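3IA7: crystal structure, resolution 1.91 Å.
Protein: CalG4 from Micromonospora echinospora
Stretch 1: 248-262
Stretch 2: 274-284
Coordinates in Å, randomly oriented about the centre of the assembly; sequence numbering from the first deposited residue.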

# COMPACT_ATOMS: atom_id res chain seq x y z
N PHE A 248 -11.65 -15.03 -21.97
CA PHE A 248 -12.46 -14.56 -20.86
C PHE A 248 -12.53 -13.02 -20.88
O PHE A 248 -13.62 -12.44 -20.79
CB PHE A 248 -11.91 -15.07 -19.52
CG PHE A 248 -12.64 -14.52 -18.35
CD1 PHE A 248 -13.94 -14.96 -18.06
CD2 PHE A 248 -12.07 -13.51 -17.55
CE1 PHE A 248 -14.64 -14.43 -16.96
CE2 PHE A 248 -12.77 -12.97 -16.45
CZ PHE A 248 -14.07 -13.45 -16.17
N PHE A 249 -11.38 -12.36 -21.00
CA PHE A 249 -11.36 -10.90 -21.02
C PHE A 249 -12.15 -10.34 -22.23
O PHE A 249 -12.91 -9.38 -22.10
CB PHE A 249 -9.92 -10.37 -20.96
CG PHE A 249 -9.23 -10.66 -19.64
CD1 PHE A 249 -9.71 -10.08 -18.44
CD2 PHE A 249 -8.12 -11.51 -19.59
CE1 PHE A 249 -9.07 -10.38 -17.22
CE2 PHE A 249 -7.48 -11.80 -18.40
CZ PHE A 249 -7.96 -11.23 -17.22
N ARG A 250 -11.99 -10.96 -23.40
CA ARG A 250 -12.77 -10.58 -24.59
C ARG A 250 -14.28 -10.74 -24.34
O ARG A 250 -15.04 -9.85 -24.69
CB ARG A 250 -12.33 -11.35 -25.84
CG ARG A 250 -10.86 -11.14 -26.25
CD ARG A 250 -10.57 -11.73 -27.64
NE ARG A 250 -10.62 -13.19 -27.64
CZ ARG A 250 -9.55 -13.98 -27.79
NH1 ARG A 250 -8.33 -13.46 -27.96
NH2 ARG A 250 -9.71 -15.30 -27.77
N ALA A 251 -14.68 -11.85 -23.71
CA ALA A 251 -16.08 -12.11 -23.31
C ALA A 251 -16.61 -11.06 -22.37
O ALA A 251 -17.75 -10.64 -22.51
CB ALA A 251 -16.21 -13.48 -22.68
N CYS A 252 -15.77 -10.64 -21.41
CA CYS A 252 -16.12 -9.56 -20.45
C CYS A 252 -16.33 -8.26 -21.18
O CYS A 252 -17.29 -7.54 -20.90
CB CYS A 252 -15.03 -9.40 -19.35
SG CYS A 252 -15.06 -10.71 -18.14
N ALA A 253 -15.43 -7.96 -22.14
CA ALA A 253 -15.54 -6.73 -22.91
C ALA A 253 -16.82 -6.76 -23.71
O ALA A 253 -17.59 -5.77 -23.72
CB ALA A 253 -14.30 -6.58 -23.88
N GLN A 254 -17.06 -7.89 -24.39
CA GLN A 254 -18.29 -8.10 -25.18
C GLN A 254 -19.56 -7.92 -24.32
O GLN A 254 -20.50 -7.24 -24.74
CB GLN A 254 -18.28 -9.48 -25.90
CG GLN A 254 -17.26 -9.55 -27.07
CD GLN A 254 -16.73 -10.98 -27.46
OE1 GLN A 254 -17.11 -12.01 -26.88
NE2 GLN A 254 -15.84 -11.00 -28.44
N ALA A 255 -19.54 -8.47 -23.11
CA ALA A 255 -20.67 -8.37 -22.18
C ALA A 255 -21.15 -6.93 -21.90
O ALA A 255 -22.34 -6.69 -21.82
CB ALA A 255 -20.34 -9.10 -20.87
N PHE A 256 -20.24 -5.98 -21.80
CA PHE A 256 -20.61 -4.60 -21.43
C PHE A 256 -20.52 -3.54 -22.56
O PHE A 256 -20.79 -2.35 -22.33
CB PHE A 256 -19.85 -4.15 -20.15
CG PHE A 256 -20.11 -5.05 -18.95
CD1 PHE A 256 -21.22 -4.82 -18.12
CD2 PHE A 256 -19.30 -6.18 -18.71
CE1 PHE A 256 -21.50 -5.67 -17.04
CE2 PHE A 256 -19.58 -7.05 -17.64
CZ PHE A 256 -20.67 -6.79 -16.81
N ALA A 257 -20.16 -3.97 -23.77
CA ALA A 257 -20.22 -3.09 -24.95
C ALA A 257 -21.64 -2.51 -25.12
O ALA A 257 -22.64 -3.22 -25.00
CB ALA A 257 -19.82 -3.87 -26.23
N ASP A 258 -21.74 -1.21 -25.38
CA ASP A 258 -23.05 -0.56 -25.62
C ASP A 258 -23.99 -0.76 -24.41
O ASP A 258 -25.19 -1.06 -24.57
CB ASP A 258 -23.73 -1.05 -26.94
CG ASP A 258 -22.88 -0.78 -28.19
OD1 ASP A 258 -22.64 0.40 -28.54
OD2 ASP A 258 -22.47 -1.77 -28.85
N THR A 259 -23.42 -0.66 -23.20
CA THR A 259 -24.15 -0.52 -21.92
C THR A 259 -23.49 0.69 -21.24
O THR A 259 -22.38 1.05 -21.61
CB THR A 259 -23.92 -1.72 -20.93
OG1 THR A 259 -22.57 -1.67 -20.46
CG2 THR A 259 -24.19 -3.10 -21.57
N PRO A 260 -24.12 1.31 -20.21
CA PRO A 260 -23.46 2.46 -19.59
C PRO A 260 -22.26 2.09 -18.72
O PRO A 260 -21.61 2.95 -18.20
CB PRO A 260 -24.56 3.03 -18.68
CG PRO A 260 -25.84 2.44 -19.22
CD PRO A 260 -25.44 1.07 -19.61
N TRP A 261 -21.97 0.81 -18.56
CA TRP A 261 -20.86 0.44 -17.68
C TRP A 261 -19.54 0.92 -18.21
O TRP A 261 -19.36 1.05 -19.41
CB TRP A 261 -20.78 -1.06 -17.48
CG TRP A 261 -21.87 -1.62 -16.58
CD1 TRP A 261 -23.13 -1.97 -16.95
CD2 TRP A 261 -21.75 -1.95 -15.20
NE1 TRP A 261 -23.82 -2.47 -15.88
CE2 TRP A 261 -22.99 -2.48 -14.79
CE3 TRP A 261 -20.70 -1.85 -14.25
CZ2 TRP A 261 -23.22 -2.92 -13.49
CZ3 TRP A 261 -20.94 -2.26 -12.94
CH2 TRP A 261 -22.18 -2.81 -12.58
N HIS A 262 -18.61 1.16 -17.29
CA HIS A 262 -17.20 1.34 -17.65
C HIS A 262 -16.42 0.22 -17.00
O HIS A 262 -16.46 0.05 -15.74
CB HIS A 262 -16.65 2.69 -17.20
CG HIS A 262 -15.22 2.90 -17.65
ND1 HIS A 262 -14.90 3.38 -18.91
CD2 HIS A 262 -14.04 2.66 -17.03
CE1 HIS A 262 -13.58 3.45 -19.03
NE2 HIS A 262 -13.04 3.00 -17.91
N ALA A 274 -2.54 -6.26 -26.29
CA ALA A 274 -2.79 -6.27 -27.74
C ALA A 274 -3.45 -7.57 -28.19
O ALA A 274 -4.19 -7.58 -29.17
CB ALA A 274 -1.49 -6.04 -28.52
N VAL A 275 -3.17 -8.65 -27.47
CA VAL A 275 -3.75 -9.98 -27.74
C VAL A 275 -5.29 -9.98 -27.75
O VAL A 275 -5.92 -10.67 -28.55
CB VAL A 275 -3.17 -11.03 -26.74
CG1 VAL A 275 -4.27 -11.74 -25.93
CG2 VAL A 275 -2.24 -12.00 -27.42
N LEU A 276 -5.87 -9.17 -26.86
CA LEU A 276 -7.31 -9.02 -26.71
C LEU A 276 -7.97 -8.47 -27.96
O LEU A 276 -9.15 -8.70 -28.17
CB LEU A 276 -7.64 -8.09 -25.51
CG LEU A 276 -7.04 -8.54 -24.19
CD1 LEU A 276 -7.44 -7.59 -23.01
CD2 LEU A 276 -7.47 -9.96 -23.88
N GLY A 277 -7.20 -7.76 -28.78
CA GLY A 277 -7.76 -7.10 -29.96
C GLY A 277 -8.49 -5.81 -29.60
O GLY A 277 -8.44 -5.38 -28.42
N PRO A 278 -9.18 -5.20 -30.58
CA PRO A 278 -9.94 -3.95 -30.42
C PRO A 278 -10.96 -4.09 -29.28
O PRO A 278 -11.70 -5.07 -29.25
CB PRO A 278 -10.64 -3.77 -31.78
CG PRO A 278 -9.83 -4.57 -32.73
CD PRO A 278 -9.32 -5.74 -31.95
N LEU A 279 -10.94 -3.15 -28.33
CA LEU A 279 -11.89 -3.14 -27.21
C LEU A 279 -12.99 -2.08 -27.43
O LEU A 279 -12.75 -1.08 -28.10
CB LEU A 279 -11.14 -2.87 -25.90
CG LEU A 279 -10.16 -3.97 -25.50
CD1 LEU A 279 -9.42 -3.61 -24.19
CD2 LEU A 279 -10.89 -5.31 -25.35
N PRO A 280 -14.19 -2.28 -26.86
CA PRO A 280 -15.20 -1.21 -26.92
C PRO A 280 -14.67 0.04 -26.20
O PRO A 280 -13.79 -0.09 -25.36
CB PRO A 280 -16.38 -1.81 -26.14
CG PRO A 280 -16.16 -3.30 -26.17
CD PRO A 280 -14.68 -3.44 -26.09
N PRO A 281 -15.19 1.24 -26.52
CA PRO A 281 -14.65 2.47 -25.91
C PRO A 281 -14.87 2.59 -24.38
O PRO A 281 -14.18 3.36 -23.74
CB PRO A 281 -15.38 3.60 -26.65
CG PRO A 281 -16.64 2.97 -27.20
CD PRO A 281 -16.29 1.51 -27.46
N ASN A 282 -15.77 1.80 -23.82
CA ASN A 282 -16.06 1.83 -22.36
C ASN A 282 -15.37 0.68 -21.64
O ASN A 282 -15.69 0.36 -20.47
CB ASN A 282 -17.58 1.80 -22.12
CG ASN A 282 -18.21 0.55 -22.66
OD1 ASN A 282 -17.80 0.06 -23.71
ND2 ASN A 282 -19.25 0.04 -21.97
N VAL A 283 -14.38 0.08 -22.29
CA VAL A 283 -13.60 -1.00 -21.66
C VAL A 283 -12.10 -0.70 -21.83
O VAL A 283 -11.65 -0.40 -22.94
CB VAL A 283 -13.94 -2.36 -22.33
CG1 VAL A 283 -13.19 -3.51 -21.67
CG2 VAL A 283 -15.43 -2.59 -22.25
N GLU A 284 -11.35 -0.75 -20.73
CA GLU A 284 -9.91 -0.55 -20.80
C GLU A 284 -9.18 -1.74 -20.18
O GLU A 284 -9.61 -2.31 -19.17
CB GLU A 284 -9.54 0.75 -20.12
CG GLU A 284 -9.97 0.88 -18.65
CD GLU A 284 -9.59 2.27 -18.11
OE1 GLU A 284 -8.41 2.63 -18.28
OE2 GLU A 284 -10.44 3.01 -17.56
O HOH W 1 -19.59 0.26 -25.86

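The contact between the two stretches is organised around Asn282, whose side chain reaches into the loop that follows the helix of the first stretch. Asn282 occupies the third position of the type I turn from Pro280 to Val283, and its chi1 of 61° (p) brings the amide up to backbone carbonyls of the first stretch. ND2 donates two hydrogen bonds, to Phe256 O at 2.9 Å and to Trp261 O at 2.8 Å, with N-H...O angles of 161° and 155°, so both amide hydrogens are used. Thr259 O lies 3.3 Å from Asn282 ND2, but the angle is too poor for a third bond. The other end of the amide is engaged as well: Asn282 OD1 accepts from a water at 2.8 Å, and that water accepts from Asp258 N at 2.6 Å.

Thr259, with chi1 p, braces the same loop from within. Its OG1 donates to Phe256 O (2.7 Å) and accepts from Trp261 N (3.2 Å), so Phe256 O receives both the Thr259 hydroxyl and the Asn282 amide.

Further along, His262 adopts chi1 t, and its ring extends to Glu284, where NE2 donates to OE2 at 2.6 Å with a nearly linear angle of 172°. Glu284 meets the ring at its edge, in keeping with an in-plane N-H, whereas Asn282 O lies over one face. The same carbonyl takes a CA-H...O contact from His262 CA, 3.3 Å from Asn282 O.

The rest of the contact is mostly apolar. Ala253 points toward the second stretch, and its CB packs at 3.9 Å against each of Leu279 CD2, Pro280 CD and Val283 CG1. Ala257 CB extends this patch to Pro280 CG (3.7 Å). Leu276, an m,t rotamer, brings CD2 to 3.8 Å from Phe249 CB, while the extended chi2 of Arg250 (t) helps carry its CD to 3.4 Å from Leu276 O.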